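PDB 2ES4: lipase chaperone from Burkholderia glumae, which assists the folding of the secreted lipase as that enzyme passes through the periplasm. Local coordinates for residues A68-L79 with Q115-A125. Residues are numbered along the deposited sequence; the frame is centred on the assembly and turned at random.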
loop_
_atom_site.group_PDB
_atom_site.type_symbol
_atom_site.label_atom_id
_atom_site.label_comp_id
_atom_site.label_asym_id
_atom_site.label_seq_id
_atom_site.Cartn_x
_atom_site.Cartn_y
_atom_site.Cartn_z
ATOM N N ALA B 68 -15.478 -10.985 -11.908
ATOM C CA ALA B 68 -14.358 -11.638 -12.559
ATOM C C ALA B 68 -13.928 -10.925 -13.814
ATOM O O ALA B 68 -14.767 -10.343 -14.501
ATOM C CB ALA B 68 -14.695 -13.104 -12.868
ATOM N N PRO B 69 -12.604 -10.870 -14.085
ATOM C CA PRO B 69 -12.132 -10.204 -15.298
ATOM C C PRO B 69 -12.512 -11.078 -16.493
ATOM O O PRO B 69 -12.731 -12.285 -16.340
ATOM C CB PRO B 69 -10.622 -10.119 -15.075
ATOM C CG PRO B 69 -10.333 -11.281 -14.231
ATOM C CD PRO B 69 -11.460 -11.289 -13.261
ATOM N N ARG B 70 -12.621 -10.466 -17.665
ATOM C CA ARG B 70 -13.020 -11.192 -18.866
ATOM C C ARG B 70 -11.940 -12.049 -19.494
ATOM O O ARG B 70 -10.784 -11.632 -19.590
ATOM C CB ARG B 70 -13.562 -10.221 -19.920
ATOM C CG ARG B 70 -14.597 -9.227 -19.408
ATOM C CD ARG B 70 -15.770 -9.919 -18.750
ATOM N NE ARG B 70 -16.529 -10.744 -19.686
ATOM C CZ ARG B 70 -17.490 -11.587 -19.323
ATOM N NH1 ARG B 70 -17.810 -11.719 -18.041
ATOM N NH2 ARG B 70 -18.133 -12.302 -20.239
ATOM N N LEU B 71 -12.325 -13.261 -19.896
ATOM C CA LEU B 71 -11.420 -14.184 -20.574
ATOM C C LEU B 71 -11.353 -13.702 -22.024
ATOM O O LEU B 71 -12.391 -13.561 -22.677
ATOM C CB LEU B 71 -11.950 -15.619 -20.522
ATOM C CG LEU B 71 -11.669 -16.408 -19.247
ATOM C CD1 LEU B 71 -12.498 -17.666 -19.203
ATOM C CD2 LEU B 71 -10.192 -16.751 -19.178
ATOM N N PRO B 72 -10.138 -13.408 -22.529
ATOM C CA PRO B 72 -9.927 -12.928 -23.899
ATOM C C PRO B 72 -10.189 -13.960 -24.996
ATOM O O PRO B 72 -9.708 -15.092 -24.931
ATOM C CB PRO B 72 -8.472 -12.479 -23.868
ATOM C CG PRO B 72 -7.854 -13.462 -22.963
ATOM C CD PRO B 72 -8.844 -13.543 -21.832
ATOM N N LEU B 73 -10.979 -13.556 -25.988
ATOM C CA LEU B 73 -11.327 -14.420 -27.109
ATOM C C LEU B 73 -10.750 -13.903 -28.415
ATOM O O LEU B 73 -10.884 -12.722 -28.735
ATOM C CB LEU B 73 -12.848 -14.546 -27.229
ATOM C CG LEU B 73 -13.580 -15.219 -26.064
ATOM C CD1 LEU B 73 -15.074 -15.161 -26.292
ATOM C CD2 LEU B 73 -13.103 -16.655 -25.916
ATOM N N ALA B 74 -10.109 -14.795 -29.166
ATOM C CA ALA B 74 -9.515 -14.447 -30.453
ATOM C C ALA B 74 -10.527 -14.676 -31.571
ATOM O O ALA B 74 -11.670 -15.075 -31.313
ATOM C CB ALA B 74 -8.258 -15.271 -30.696
ATOM N N ALA B 75 -10.101 -14.427 -32.809
ATOM C CA ALA B 75 -10.951 -14.607 -33.986
ATOM C C ALA B 75 -11.325 -16.068 -34.192
ATOM O O ALA B 75 -12.492 -16.384 -34.447
ATOM C CB ALA B 75 -10.259 -14.075 -35.221
ATOM N N GLY B 76 -10.346 -16.955 -34.006
ATOM C CA GLY B 76 -10.576 -18.383 -34.167
ATOM C C GLY B 76 -11.488 -18.973 -33.106
ATOM O O GLY B 76 -11.455 -20.179 -32.869
ATOM N N GLY B 77 -12.282 -18.119 -32.453
ATOM C CA GLY B 77 -13.193 -18.552 -31.405
ATOM C C GLY B 77 -12.466 -19.189 -30.233
ATOM O O GLY B 77 -13.086 -19.810 -29.375
ATOM N N ARG B 78 -11.141 -19.069 -30.229
ATOM C CA ARG B 78 -10.318 -19.641 -29.178
ATOM C C ARG B 78 -9.805 -18.560 -28.249
ATOM O O ARG B 78 -9.898 -17.374 -28.562
ATOM C CB ARG B 78 -9.142 -20.409 -29.786
ATOM C CG ARG B 78 -9.540 -21.580 -30.676
ATOM C CD ARG B 78 -8.566 -22.732 -30.567
ATOM N NE ARG B 78 -7.179 -22.310 -30.746
ATOM C CZ ARG B 78 -6.122 -23.085 -30.523
ATOM N NH1 ARG B 78 -6.279 -24.337 -30.108
ATOM N NH2 ARG B 78 -4.900 -22.608 -30.716
ATOM N N LEU B 79 -9.261 -18.976 -27.107
ATOM C CA LEU B 79 -8.720 -18.041 -26.130
ATOM C C LEU B 79 -7.535 -17.272 -26.684
ATOM O O LEU B 79 -6.593 -17.870 -27.212
ATOM C CB LEU B 79 -8.282 -18.765 -24.860
ATOM C CG LEU B 79 -9.345 -19.362 -23.950
ATOM C CD1 LEU B 79 -8.645 -20.074 -22.830
ATOM C CD2 LEU B 79 -10.248 -18.265 -23.406
ATOM N N GLN B 115 -18.806 -17.545 -18.204
ATOM C CA GLN B 115 -18.394 -16.760 -19.360
ATOM C C GLN B 115 -18.399 -17.525 -20.679
ATOM O O GLN B 115 -18.803 -16.986 -21.711
ATOM C CB GLN B 115 -16.993 -16.180 -19.137
ATOM C CG GLN B 115 -16.900 -15.112 -18.060
ATOM C CD GLN B 115 -15.518 -14.482 -17.975
ATOM O OE1 GLN B 115 -14.868 -14.239 -18.994
ATOM N NE2 GLN B 115 -15.066 -14.215 -16.757
ATOM N N LEU B 116 -17.922 -18.768 -20.645
ATOM C CA LEU B 116 -17.797 -19.579 -21.852
ATOM C C LEU B 116 -18.627 -20.853 -21.908
ATOM O O LEU B 116 -18.274 -21.783 -22.636
ATOM C CB LEU B 116 -16.321 -19.931 -22.059
ATOM C CG LEU B 116 -15.288 -18.819 -21.875
ATOM C CD1 LEU B 116 -13.905 -19.369 -21.944
ATOM C CD2 LEU B 116 -15.511 -17.726 -22.907
ATOM N N ASP B 117 -19.745 -20.889 -21.185
ATOM C CA ASP B 117 -20.614 -22.078 -21.171
ATOM C C ASP B 117 -21.024 -22.514 -22.563
ATOM O O ASP B 117 -21.573 -21.719 -23.331
ATOM C CB ASP B 117 -21.882 -21.813 -20.367
ATOM C CG ASP B 117 -22.196 -22.911 -19.364
ATOM O OD1 ASP B 117 -23.113 -22.702 -18.543
ATOM O OD2 ASP B 117 -21.541 -23.974 -19.388
ATOM N N GLY B 118 -20.678 -23.754 -22.899
ATOM C CA GLY B 118 -21.011 -24.308 -24.201
ATOM C C GLY B 118 -20.253 -23.696 -25.363
ATOM O O GLY B 118 -20.860 -23.102 -26.260
ATOM N N SER B 119 -18.930 -23.823 -25.335
ATOM C CA SER B 119 -18.083 -23.283 -26.392
ATOM C C SER B 119 -16.701 -23.921 -26.342
ATOM O O SER B 119 -16.278 -24.398 -25.283
ATOM C CB SER B 119 -17.965 -21.749 -26.266
ATOM O OG SER B 119 -17.241 -21.375 -25.112
ATOM N N PRO B 120 -15.977 -23.940 -27.488
ATOM C CA PRO B 120 -14.630 -24.523 -27.550
ATOM C C PRO B 120 -13.672 -23.852 -26.566
ATOM O O PRO B 120 -12.812 -24.516 -25.980
ATOM C CB PRO B 120 -14.214 -24.244 -28.991
ATOM C CG PRO B 120 -15.510 -24.303 -29.727
ATOM C CD PRO B 120 -16.407 -23.518 -28.840
ATOM N N ALA B 121 -13.886 -22.554 -26.343
ATOM C CA ALA B 121 -13.080 -21.758 -25.420
ATOM C C ALA B 121 -13.144 -22.309 -23.999
ATOM O O ALA B 121 -12.133 -22.333 -23.306
ATOM C CB ALA B 121 -13.523 -20.322 -25.446
ATOM N N GLN B 122 -14.322 -22.785 -23.590
ATOM C CA GLN B 122 -14.506 -23.361 -22.256
ATOM C C GLN B 122 -13.565 -24.529 -22.007
ATOM O O GLN B 122 -12.876 -24.561 -20.989
ATOM C CB GLN B 122 -15.950 -23.810 -22.051
ATOM C CG GLN B 122 -16.181 -24.624 -20.786
ATOM C CD GLN B 122 -17.629 -24.927 -20.531
ATOM O OE1 GLN B 122 -18.366 -25.342 -21.428
ATOM N NE2 GLN B 122 -18.052 -24.730 -19.290
ATOM N N ALA B 123 -13.530 -25.467 -22.954
ATOM C CA ALA B 123 -12.660 -26.635 -22.852
ATOM C C ALA B 123 -11.206 -26.181 -22.878
ATOM O O ALA B 123 -10.376 -26.691 -22.121
ATOM C CB ALA B 123 -12.928 -27.597 -23.991
ATOM N N GLU B 124 -10.930 -25.173 -23.705
ATOM C CA GLU B 124 -9.588 -24.609 -23.836
ATOM C C GLU B 124 -9.167 -23.979 -22.508
ATOM O O GLU B 124 -8.057 -24.220 -22.032
ATOM C CB GLU B 124 -9.563 -23.561 -24.940
ATOM C CG GLU B 124 -8.193 -23.292 -25.525
ATOM C CD GLU B 124 -8.226 -22.223 -26.585
ATOM O OE1 GLU B 124 -9.100 -22.305 -27.465
ATOM O OE2 GLU B 124 -7.388 -21.299 -26.539
ATOM N N ALA B 125 -10.089 -23.234 -21.889
ATOM C CA ALA B 125 -9.846 -22.583 -20.600
ATOM C C ALA B 125 -9.575 -23.590 -19.507
ATOM O O ALA B 125 -8.633 -23.425 -18.731
ATOM C CB ALA B 125 -11.005 -21.692 -20.229
HETATM O O HOH W 1 -15.118 -14.127 -21.793
#
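The side-chain oxygen OE1 of Q115 is gripped twice: it accepts the backbone N-H of L71 (N to OE1 2.9 Å), which lies in the carbonyl plane on a lone pair, and a bond from a water that also donates to L71 O. The amide's NE2 donates to P69 O at 3.1 Å, approaching from above the plane of that carbonyl. Held at both OE1 and NE2, the amide is fixed in its flip and clamps the main chain on either side of R70. Over one face of it the guanidinium of R70 lies stacked, the two planes 19° apart; bends at chi2 and chi3 fold the arginine back over the amide, bringing NH1 to 3.5 Å from Q115 CG.

Next along the loop, L71, L73 and L79 close on L116 and on A121 and A125 of helix 120-137. L71 CD1 meets L116 CD1 at 3.5 Å, the side chains crossing at about a right angle, while L73 CD2 reaches A121 CB at 3.7 Å and also touches L116 CD2. L79 bridges the two, CD1 against A125 and CD2 against L116 CD1.

At the far end E124, with CG anti to its backbone N (chi1 -158°), extends its carboxylate to the N-H of L79, which makes two weak bonds from N, 3.0 Å to OE2 and 3.4 Å to OE1. R78 offers a long, purely electrostatic salt bridge, since E124 OE1 lies well out of its guanidinium plane.

The irregular loop thus lies over the junction between helices 101-116 and 120-137, where S119 holds the N-cap position of the second helix and its OG donates to L116 O. Helix 84-90 adds F88 against L71 and Q115, and P69 packs on an aromatic side chain of the other protein chain.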